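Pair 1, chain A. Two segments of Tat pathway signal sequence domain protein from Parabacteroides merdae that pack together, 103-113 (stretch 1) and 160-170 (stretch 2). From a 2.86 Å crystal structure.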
# COMPACT_ATOMS: atom_id res chain seq x y z
N ILE A 103 -1.29 1.82 -20.81
CA ILE A 103 -0.44 2.47 -21.80
C ILE A 103 -1.28 3.48 -22.61
O ILE A 103 -2.48 3.24 -22.84
CB ILE A 103 0.26 1.38 -22.69
CG1 ILE A 103 1.59 1.87 -23.28
CG2 ILE A 103 -0.64 0.71 -23.71
CD1 ILE A 103 2.80 1.71 -22.34
N GLY A 104 -0.65 4.60 -22.98
CA GLY A 104 -1.31 5.62 -23.77
C GLY A 104 -0.92 7.06 -23.51
O GLY A 104 -1.01 7.89 -24.42
N VAL A 105 -0.54 7.38 -22.27
CA VAL A 105 -0.20 8.76 -21.93
C VAL A 105 1.06 9.22 -22.69
O VAL A 105 1.09 10.34 -23.20
CB VAL A 105 -0.11 8.99 -20.40
CG1 VAL A 105 1.17 8.39 -19.80
CG2 VAL A 105 -0.25 10.47 -20.05
N ASN A 106 2.07 8.34 -22.81
CA ASN A 106 3.33 8.64 -23.50
C ASN A 106 3.13 8.75 -25.01
O ASN A 106 3.71 9.62 -25.66
CB ASN A 106 4.39 7.61 -23.16
CG ASN A 106 4.95 7.77 -21.77
OD1 ASN A 106 5.04 8.88 -21.24
ND2 ASN A 106 5.34 6.67 -21.15
N ASP A 107 2.21 7.91 -25.54
CA ASP A 107 1.78 7.82 -26.93
C ASP A 107 1.17 9.13 -27.43
O ASP A 107 0.92 9.29 -28.64
CB ASP A 107 0.76 6.69 -27.04
CG ASP A 107 1.34 5.35 -26.68
OD1 ASP A 107 1.52 5.08 -25.46
OD2 ASP A 107 1.68 4.59 -27.61
N TYR A 108 0.90 10.06 -26.49
CA TYR A 108 0.43 11.40 -26.78
C TYR A 108 1.48 12.41 -26.30
O TYR A 108 1.96 13.22 -27.10
CB TYR A 108 -0.95 11.68 -26.16
CG TYR A 108 -1.46 13.06 -26.51
CD1 TYR A 108 -1.97 13.34 -27.77
CD2 TYR A 108 -1.34 14.12 -25.60
CE1 TYR A 108 -2.39 14.63 -28.11
CE2 TYR A 108 -1.74 15.41 -25.93
CZ TYR A 108 -2.28 15.66 -27.19
OH TYR A 108 -2.71 16.92 -27.53
N TRP A 109 1.84 12.36 -25.01
CA TRP A 109 2.78 13.28 -24.38
C TRP A 109 4.11 13.44 -25.14
O TRP A 109 4.60 14.57 -25.28
CB TRP A 109 3.06 12.84 -22.95
CG TRP A 109 3.65 13.89 -22.06
CD1 TRP A 109 3.66 15.24 -22.27
CD2 TRP A 109 4.24 13.68 -20.77
NE1 TRP A 109 4.25 15.88 -21.20
CE2 TRP A 109 4.61 14.94 -20.26
CE3 TRP A 109 4.48 12.54 -19.99
CZ2 TRP A 109 5.22 15.09 -19.01
CZ3 TRP A 109 5.08 12.69 -18.75
CH2 TRP A 109 5.43 13.96 -18.27
N HIS A 110 4.68 12.34 -25.62
CA HIS A 110 5.97 12.39 -26.31
C HIS A 110 5.89 13.08 -27.68
O HIS A 110 6.94 13.39 -28.25
CB HIS A 110 6.59 10.99 -26.40
CG HIS A 110 7.03 10.45 -25.08
ND1 HIS A 110 7.68 9.25 -24.98
CD2 HIS A 110 6.90 10.98 -23.84
CE1 HIS A 110 7.93 9.08 -23.70
NE2 HIS A 110 7.49 10.09 -22.97
N THR A 111 4.66 13.37 -28.18
CA THR A 111 4.47 14.13 -29.43
C THR A 111 4.78 15.59 -29.11
O THR A 111 5.20 16.34 -29.99
CB THR A 111 3.06 13.98 -30.03
OG1 THR A 111 2.12 14.70 -29.22
CG2 THR A 111 2.62 12.52 -30.20
N LEU A 112 4.58 15.97 -27.84
CA LEU A 112 4.84 17.31 -27.33
C LEU A 112 6.27 17.44 -26.82
O LEU A 112 6.91 18.46 -27.10
CB LEU A 112 3.85 17.68 -26.20
CG LEU A 112 2.34 17.45 -26.40
CD1 LEU A 112 1.59 17.61 -25.09
CD2 LEU A 112 1.76 18.37 -27.44
N THR A 113 6.78 16.42 -26.09
CA THR A 113 8.08 16.48 -25.42
C THR A 113 9.27 15.86 -26.18
O THR A 113 10.40 16.29 -25.96
CB THR A 113 8.01 15.85 -24.02
OG1 THR A 113 7.59 14.48 -24.10
CG2 THR A 113 7.13 16.64 -23.07
N SER A 160 -4.64 23.66 -23.42
CA SER A 160 -4.66 23.95 -24.85
C SER A 160 -3.89 22.90 -25.69
O SER A 160 -4.26 22.63 -26.83
CB SER A 160 -4.06 25.33 -25.10
OG SER A 160 -2.76 25.43 -24.53
N LYS A 161 -2.82 22.32 -25.12
CA LYS A 161 -1.95 21.35 -25.80
C LYS A 161 -2.38 19.89 -25.56
O LYS A 161 -1.73 19.00 -26.11
CB LYS A 161 -0.48 21.54 -25.34
CG LYS A 161 0.10 22.94 -25.61
CD LYS A 161 1.56 22.91 -26.02
CE LYS A 161 2.07 24.29 -26.39
NZ LYS A 161 2.12 24.52 -27.87
N TRP A 162 -3.47 19.65 -24.80
CA TRP A 162 -3.89 18.28 -24.48
C TRP A 162 -5.31 17.92 -24.87
O TRP A 162 -5.54 16.81 -25.37
CB TRP A 162 -3.75 18.03 -22.98
CG TRP A 162 -2.36 17.68 -22.56
CD1 TRP A 162 -1.31 18.53 -22.39
CD2 TRP A 162 -1.86 16.36 -22.30
NE1 TRP A 162 -0.19 17.83 -22.04
CE2 TRP A 162 -0.50 16.49 -21.98
CE3 TRP A 162 -2.45 15.08 -22.30
CZ2 TRP A 162 0.30 15.39 -21.64
CZ3 TRP A 162 -1.66 13.99 -21.98
CH2 TRP A 162 -0.30 14.15 -21.65
N TYR A 163 -6.27 18.79 -24.58
CA TYR A 163 -7.69 18.50 -24.79
C TYR A 163 -8.27 19.29 -25.96
O TYR A 163 -7.87 20.44 -26.19
CB TYR A 163 -8.47 18.77 -23.49
CG TYR A 163 -7.72 18.30 -22.25
CD1 TYR A 163 -7.70 16.95 -21.89
CD2 TYR A 163 -6.97 19.19 -21.49
CE1 TYR A 163 -6.96 16.51 -20.79
CE2 TYR A 163 -6.23 18.76 -20.38
CZ TYR A 163 -6.24 17.42 -20.04
OH TYR A 163 -5.53 17.00 -18.93
N PRO A 164 -9.18 18.67 -26.77
CA PRO A 164 -9.79 17.33 -26.62
C PRO A 164 -9.01 16.16 -27.23
O PRO A 164 -9.47 15.02 -27.13
CB PRO A 164 -11.12 17.49 -27.37
CG PRO A 164 -10.80 18.46 -28.47
CD PRO A 164 -9.77 19.41 -27.91
N MSE A 165 -7.86 16.43 -27.86
CA MSE A 165 -7.00 15.45 -28.53
C MSE A 165 -6.82 14.16 -27.75
O MSE A 165 -7.05 13.08 -28.29
CB MSE A 165 -5.60 16.04 -28.79
CG MSE A 165 -5.55 17.10 -29.89
SE MSE A 165 -6.30 18.78 -29.31
CE MSE A 165 -4.91 19.42 -28.09
N PHE A 166 -6.39 14.29 -26.48
CA PHE A 166 -6.10 13.14 -25.63
C PHE A 166 -7.34 12.28 -25.34
O PHE A 166 -7.19 11.06 -25.20
CB PHE A 166 -5.39 13.55 -24.33
CG PHE A 166 -4.88 12.37 -23.53
CD1 PHE A 166 -3.81 11.59 -23.99
CD2 PHE A 166 -5.49 12.01 -22.32
CE1 PHE A 166 -3.35 10.50 -23.25
CE2 PHE A 166 -5.03 10.91 -21.58
CZ PHE A 166 -3.97 10.16 -22.05
N ASP A 167 -8.56 12.88 -25.30
CA ASP A 167 -9.81 12.16 -25.05
C ASP A 167 -10.03 11.02 -26.07
O ASP A 167 -10.68 10.02 -25.74
CB ASP A 167 -11.02 13.11 -25.06
CG ASP A 167 -10.88 14.34 -24.17
OD1 ASP A 167 -10.07 14.30 -23.20
OD2 ASP A 167 -11.60 15.35 -24.43
N GLU A 168 -9.44 11.15 -27.28
CA GLU A 168 -9.50 10.17 -28.37
C GLU A 168 -8.71 8.92 -28.01
O GLU A 168 -9.08 7.83 -28.45
CB GLU A 168 -8.98 10.79 -29.68
CG GLU A 168 -9.96 11.79 -30.27
CD GLU A 168 -11.40 11.31 -30.44
OE1 GLU A 168 -11.60 10.24 -31.04
OE2 GLU A 168 -12.32 12.01 -29.95
N PHE A 169 -7.66 9.09 -27.19
CA PHE A 169 -6.81 8.01 -26.69
C PHE A 169 -7.58 7.18 -25.66
O PHE A 169 -7.50 5.95 -25.68
CB PHE A 169 -5.50 8.57 -26.10
CG PHE A 169 -4.46 8.92 -27.14
CD1 PHE A 169 -4.60 10.05 -27.94
CD2 PHE A 169 -3.34 8.12 -27.33
CE1 PHE A 169 -3.65 10.36 -28.92
CE2 PHE A 169 -2.39 8.43 -28.30
CZ PHE A 169 -2.55 9.55 -29.09
N ARG A 170 -8.36 7.84 -24.80
CA ARG A 170 -9.21 7.18 -23.80
C ARG A 170 -10.36 6.41 -24.50
O ARG A 170 -10.72 5.31 -24.07
CB ARG A 170 -9.75 8.21 -22.80
CG ARG A 170 -8.68 8.93 -21.98
CD ARG A 170 -9.19 10.18 -21.25
NE ARG A 170 -10.52 9.98 -20.66
CZ ARG A 170 -11.60 10.68 -21.00
NH1 ARG A 170 -11.52 11.66 -21.89
NH2 ARG A 170 -12.77 10.42 -20.42

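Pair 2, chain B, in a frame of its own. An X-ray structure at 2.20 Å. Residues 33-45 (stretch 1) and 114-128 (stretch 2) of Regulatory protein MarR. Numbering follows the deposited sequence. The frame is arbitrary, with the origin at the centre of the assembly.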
# COMPACT_ATOMS: atom_id res chain seq x y z
N ALA B 33 -9.15 -13.06 11.49
CA ALA B 33 -9.36 -14.23 10.64
C ALA B 33 -8.01 -14.92 10.21
O ALA B 33 -7.94 -16.14 10.15
CB ALA B 33 -10.13 -13.82 9.42
N ILE B 34 -6.97 -14.14 9.97
CA ILE B 34 -5.68 -14.67 9.49
C ILE B 34 -5.03 -15.45 10.62
O ILE B 34 -4.46 -16.50 10.38
CB ILE B 34 -4.77 -13.53 8.93
CG1 ILE B 34 -5.36 -13.03 7.58
CG2 ILE B 34 -3.27 -13.97 8.78
CD1 ILE B 34 -4.78 -11.75 7.17
N GLU B 35 -5.09 -14.94 11.84
CA GLU B 35 -4.56 -15.65 13.03
C GLU B 35 -5.33 -16.92 13.31
O GLU B 35 -4.75 -17.98 13.61
CB GLU B 35 -4.67 -14.75 14.25
CG GLU B 35 -3.65 -13.66 14.20
CD GLU B 35 -3.63 -12.66 15.33
OE1 GLU B 35 -4.34 -12.89 16.34
OE2 GLU B 35 -2.67 -11.86 15.34
N GLU B 36 -6.65 -16.84 13.23
CA GLU B 36 -7.47 -18.03 13.48
C GLU B 36 -7.07 -19.13 12.48
O GLU B 36 -6.75 -20.23 12.90
CB GLU B 36 -8.97 -17.69 13.38
CG GLU B 36 -9.94 -18.54 14.18
CD GLU B 36 -11.25 -17.89 14.65
OE1 GLU B 36 -11.94 -18.52 15.49
OE2 GLU B 36 -11.63 -16.81 14.14
N GLU B 37 -6.88 -18.78 11.21
CA GLU B 37 -6.50 -19.81 10.25
C GLU B 37 -5.13 -20.42 10.52
O GLU B 37 -4.97 -21.61 10.33
CB GLU B 37 -6.56 -19.27 8.85
CG GLU B 37 -6.58 -20.35 7.78
CD GLU B 37 -5.36 -20.36 6.90
OE1 GLU B 37 -5.52 -20.24 5.66
OE2 GLU B 37 -4.23 -20.41 7.45
N ILE B 38 -4.16 -19.65 10.97
CA ILE B 38 -2.86 -20.25 11.23
C ILE B 38 -2.90 -20.99 12.56
O ILE B 38 -2.35 -22.06 12.64
CB ILE B 38 -1.62 -19.26 11.14
CG1 ILE B 38 -0.26 -20.03 11.32
CG2 ILE B 38 -1.68 -18.16 12.16
CD1 ILE B 38 0.07 -21.12 10.17
N PHE B 39 -3.53 -20.43 13.60
CA PHE B 39 -3.53 -21.10 14.89
C PHE B 39 -4.38 -22.38 14.83
O PHE B 39 -3.96 -23.36 15.43
CB PHE B 39 -3.95 -20.16 16.05
CG PHE B 39 -2.92 -19.12 16.40
CD1 PHE B 39 -1.61 -19.49 16.69
CD2 PHE B 39 -3.25 -17.78 16.44
CE1 PHE B 39 -0.63 -18.51 16.89
CE2 PHE B 39 -2.27 -16.81 16.70
CZ PHE B 39 -0.97 -17.18 16.93
N SER B 40 -5.46 -22.42 14.06
CA SER B 40 -6.27 -23.65 13.89
C SER B 40 -5.43 -24.89 13.50
O SER B 40 -5.75 -26.01 13.89
CB SER B 40 -7.35 -23.43 12.83
OG SER B 40 -8.32 -22.54 13.35
N GLN B 41 -4.34 -24.67 12.73
CA GLN B 41 -3.46 -25.74 12.25
C GLN B 41 -2.68 -26.38 13.36
O GLN B 41 -2.25 -27.52 13.18
CB GLN B 41 -2.49 -25.24 11.19
CG GLN B 41 -3.20 -24.89 9.89
CD GLN B 41 -2.28 -24.17 8.93
OE1 GLN B 41 -2.61 -23.10 8.41
NE2 GLN B 41 -1.12 -24.76 8.64
N PHE B 42 -2.47 -25.68 14.47
CA PHE B 42 -1.78 -26.23 15.62
C PHE B 42 -2.77 -26.56 16.76
O PHE B 42 -2.35 -26.92 17.87
CB PHE B 42 -0.73 -25.25 16.10
CG PHE B 42 0.37 -25.03 15.08
CD1 PHE B 42 0.20 -24.13 14.04
CD2 PHE B 42 1.51 -25.83 15.08
CE1 PHE B 42 1.20 -23.93 13.11
CE2 PHE B 42 2.53 -25.61 14.16
CZ PHE B 42 2.37 -24.67 13.18
N GLU B 43 -4.09 -26.52 16.45
CA GLU B 43 -5.18 -26.72 17.35
C GLU B 43 -5.09 -25.74 18.54
O GLU B 43 -5.28 -26.10 19.69
CB GLU B 43 -5.27 -28.18 17.77
CG GLU B 43 -5.63 -29.11 16.61
CD GLU B 43 -6.88 -29.95 16.80
OE1 GLU B 43 -7.72 -29.99 15.86
OE2 GLU B 43 -7.03 -30.57 17.88
N LEU B 44 -4.83 -24.48 18.22
CA LEU B 44 -4.76 -23.40 19.20
C LEU B 44 -5.62 -22.25 18.79
O LEU B 44 -5.96 -22.13 17.64
CB LEU B 44 -3.34 -22.84 19.33
CG LEU B 44 -2.25 -23.71 19.86
CD1 LEU B 44 -0.89 -23.01 19.68
CD2 LEU B 44 -2.49 -24.06 21.31
N SER B 45 -5.87 -21.38 19.75
CA SER B 45 -6.47 -20.07 19.60
C SER B 45 -5.39 -19.08 19.89
O SER B 45 -4.36 -19.43 20.50
CB SER B 45 -7.62 -19.88 20.59
OG SER B 45 -7.19 -20.22 21.90
N LYS B 114 9.00 -25.79 22.81
CA LYS B 114 9.20 -26.28 21.45
C LYS B 114 8.07 -25.79 20.56
O LYS B 114 8.32 -25.38 19.42
CB LYS B 114 9.27 -27.80 21.44
CG LYS B 114 9.26 -28.49 20.05
CD LYS B 114 10.63 -28.84 19.57
CE LYS B 114 10.57 -29.52 18.22
NZ LYS B 114 10.81 -28.55 17.12
N LEU B 115 6.84 -25.85 21.04
CA LEU B 115 5.73 -25.43 20.20
C LEU B 115 5.86 -23.96 19.83
O LEU B 115 5.68 -23.58 18.67
CB LEU B 115 4.36 -25.71 20.86
CG LEU B 115 3.16 -25.22 20.09
CD1 LEU B 115 3.06 -25.90 18.66
CD2 LEU B 115 1.94 -25.47 20.89
N LEU B 116 6.23 -23.13 20.78
CA LEU B 116 6.45 -21.70 20.51
C LEU B 116 7.63 -21.51 19.52
O LEU B 116 7.50 -20.70 18.64
CB LEU B 116 6.70 -20.93 21.81
CG LEU B 116 5.54 -20.73 22.73
CD1 LEU B 116 5.98 -19.96 23.94
CD2 LEU B 116 4.45 -19.98 22.07
N LYS B 117 8.71 -22.30 19.58
CA LYS B 117 9.81 -22.17 18.60
C LYS B 117 9.32 -22.57 17.20
O LYS B 117 9.67 -21.90 16.22
CB LYS B 117 11.06 -22.99 19.00
CG LYS B 117 11.81 -22.41 20.19
CD LYS B 117 13.18 -23.05 20.43
CE LYS B 117 13.66 -22.89 21.88
NZ LYS B 117 15.06 -23.38 22.09
N ASP B 118 8.48 -23.63 17.10
CA ASP B 118 7.90 -24.04 15.81
C ASP B 118 6.91 -23.05 15.26
O ASP B 118 6.63 -23.07 14.06
CB ASP B 118 7.18 -25.38 15.93
CG ASP B 118 8.08 -26.55 16.22
OD1 ASP B 118 9.32 -26.39 16.07
OD2 ASP B 118 7.56 -27.60 16.62
N LEU B 119 6.34 -22.22 16.10
CA LEU B 119 5.37 -21.22 15.68
C LEU B 119 5.99 -19.89 15.29
O LEU B 119 5.26 -19.06 14.80
CB LEU B 119 4.35 -20.97 16.80
CG LEU B 119 3.29 -22.05 16.92
CD1 LEU B 119 2.58 -21.96 18.25
CD2 LEU B 119 2.28 -21.94 15.82
N GLU B 120 7.27 -19.64 15.58
CA GLU B 120 7.88 -18.34 15.29
C GLU B 120 7.76 -17.95 13.83
O GLU B 120 7.30 -16.84 13.56
CB GLU B 120 9.37 -18.34 15.70
CG GLU B 120 9.54 -18.08 17.20
CD GLU B 120 10.95 -18.27 17.72
OE1 GLU B 120 11.90 -18.18 16.92
OE2 GLU B 120 11.10 -18.52 18.94
N GLU B 121 8.10 -18.84 12.92
CA GLU B 121 8.04 -18.57 11.46
C GLU B 121 6.58 -18.47 10.93
O GLU B 121 6.23 -17.46 10.33
CB GLU B 121 8.81 -19.63 10.69
CG GLU B 121 9.42 -19.13 9.40
CD GLU B 121 10.93 -19.06 9.58
OE1 GLU B 121 11.38 -18.25 10.43
OE2 GLU B 121 11.65 -19.87 8.95
N PRO B 122 5.70 -19.45 11.20
CA PRO B 122 4.29 -19.30 10.77
C PRO B 122 3.60 -18.02 11.27
O PRO B 122 2.84 -17.41 10.53
CB PRO B 122 3.61 -20.54 11.40
CG PRO B 122 4.66 -21.52 11.65
CD PRO B 122 5.95 -20.77 11.82
N VAL B 123 3.88 -17.60 12.50
CA VAL B 123 3.27 -16.40 13.10
C VAL B 123 3.84 -15.15 12.47
O VAL B 123 3.07 -14.24 12.14
CB VAL B 123 3.42 -16.42 14.65
CG1 VAL B 123 3.02 -15.10 15.31
CG2 VAL B 123 2.55 -17.54 15.20
N ARG B 124 5.17 -15.10 12.21
CA ARG B 124 5.74 -13.95 11.56
C ARG B 124 5.11 -13.83 10.15
O ARG B 124 4.73 -12.73 9.76
CB ARG B 124 7.28 -14.06 11.48
CG ARG B 124 7.94 -12.84 10.82
CD ARG B 124 9.42 -13.03 10.70
NE ARG B 124 9.68 -14.01 9.64
CZ ARG B 124 10.28 -15.20 9.76
NH1 ARG B 124 10.77 -15.60 10.94
NH2 ARG B 124 10.40 -15.99 8.71
N GLN B 125 4.94 -14.97 9.43
CA GLN B 125 4.31 -14.92 8.11
C GLN B 125 2.86 -14.50 8.22
O GLN B 125 2.36 -13.81 7.35
CB GLN B 125 4.39 -16.22 7.36
CG GLN B 125 5.81 -16.53 6.95
CD GLN B 125 6.07 -17.93 6.47
OE1 GLN B 125 7.22 -18.38 6.50
NE2 GLN B 125 5.06 -18.65 5.94
N CYS B 126 2.19 -14.95 9.24
CA CYS B 126 0.85 -14.53 9.52
C CYS B 126 0.79 -12.98 9.73
O CYS B 126 -0.11 -12.35 9.18
CB CYS B 126 0.31 -15.32 10.70
SG CYS B 126 -0.79 -14.45 11.78
N HIS B 127 1.77 -12.36 10.41
CA HIS B 127 1.79 -10.91 10.62
C HIS B 127 2.10 -10.20 9.33
O HIS B 127 1.51 -9.17 9.06
CB HIS B 127 2.77 -10.48 11.71
CG HIS B 127 2.43 -10.97 13.09
ND1 HIS B 127 1.10 -10.97 13.58
CD2 HIS B 127 3.25 -11.29 14.12
CE1 HIS B 127 1.18 -11.48 14.78
NE2 HIS B 127 2.45 -11.61 15.18
N GLU B 128 2.94 -10.78 8.48
CA GLU B 128 3.20 -10.22 7.15
C GLU B 128 1.91 -10.26 6.27
O GLU B 128 1.53 -9.24 5.66
CB GLU B 128 4.34 -10.95 6.49
CG GLU B 128 5.68 -10.67 7.17
CD GLU B 128 6.76 -11.62 6.68
OE1 GLU B 128 6.51 -12.26 5.65
OE2 GLU B 128 7.89 -11.57 7.19

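Superposing the N, CA and C atoms of 14 central residues places pair 2 on pair 1 with an RMSD of 0.9 Å. In stretch 1 the match runs unbroken from A:Gly104 = B:Ile34 to A:Thr113 = B:Glu43; in stretch 2 it runs from A:Trp162 = B:Leu119 to A:Arg170 = B:His127. The shared element is a helical segment packed against a second segment of opposite chain direction, as the register shows: A:Gly104 lies nearest A:Phe169 and A:Leu112 nearest A:Lys161, while B:Ile34 lies nearest B:Cys126 and B:Phe42 nearest B:Leu119. In pair 2 the helix axes run at 159° and approach to 9.7 Å. The buried areas are nearly equal, 530 and 538 Å².

The backbones of stretch 2 follow one path by different means. Pair 1 has a cis peptide bond before A:Pro164 in a non-helical link; pair 2 stays helical but is kinked at B:Glu121 and B:Pro122, whose N atoms lack a bond to the preceding turn.

The central position is A:Tyr108 = B:Ile38, with CA atoms 0.5 Å apart and CA-to-CB pointing toward the partner in both. A:Tyr108, covered over 128 Å², directs its ring edge toward the face of A:Phe169 (planes at 70°), and its CB lies 4.0 Å from the centroid of the A:Phe169 ring. Its OH donates a hydrogen bond to A:Lys161 O at 2.7 Å, so the polar end of a long side chain is satisfied by a backbone carbonyl. B:Ile38 instead divides its branches: CD1 meets B:Pro122 CB and CG2 meets B:Cys126 CB, both at 3.8 Å. No hydrogen bond crosses between the stretches of pair 2.

Bulk is redistributed at the matched ends. A:Gly104 faces the large A:Phe169, with A:Gly104 O 3.7 Å from A:Phe169 CD2; its phi/psi of 146/-31 would itself jam a CB against the preceding carbonyl. The equivalent pair is B:Ile34 and the smaller B:Cys126, where B:Ile34 CG2 approaches B:Cys126 SG to 3.9 Å. At the other end the aromatic changes sides: A:Leu112 CD1 lies 3.5 Å from A:Trp162 NE1, whereas B:Phe42 takes the leucine position and B:Leu119 that of the tryptophan. B:Leu119 CD2 sits over the B:Phe42 ring face, 3.5 Å from the ring centroid and 14° off the normal.

At A:Trp109 = B:Phe39 both residues are aromatic, yet their side-chain centres lie 4.6 Å apart. A:Trp109 CD1 contacts A:Trp162 CZ2 at 3.4 Å, while B:Phe39 CE1 reaches B:Val123 CG2 at 3.7 Å.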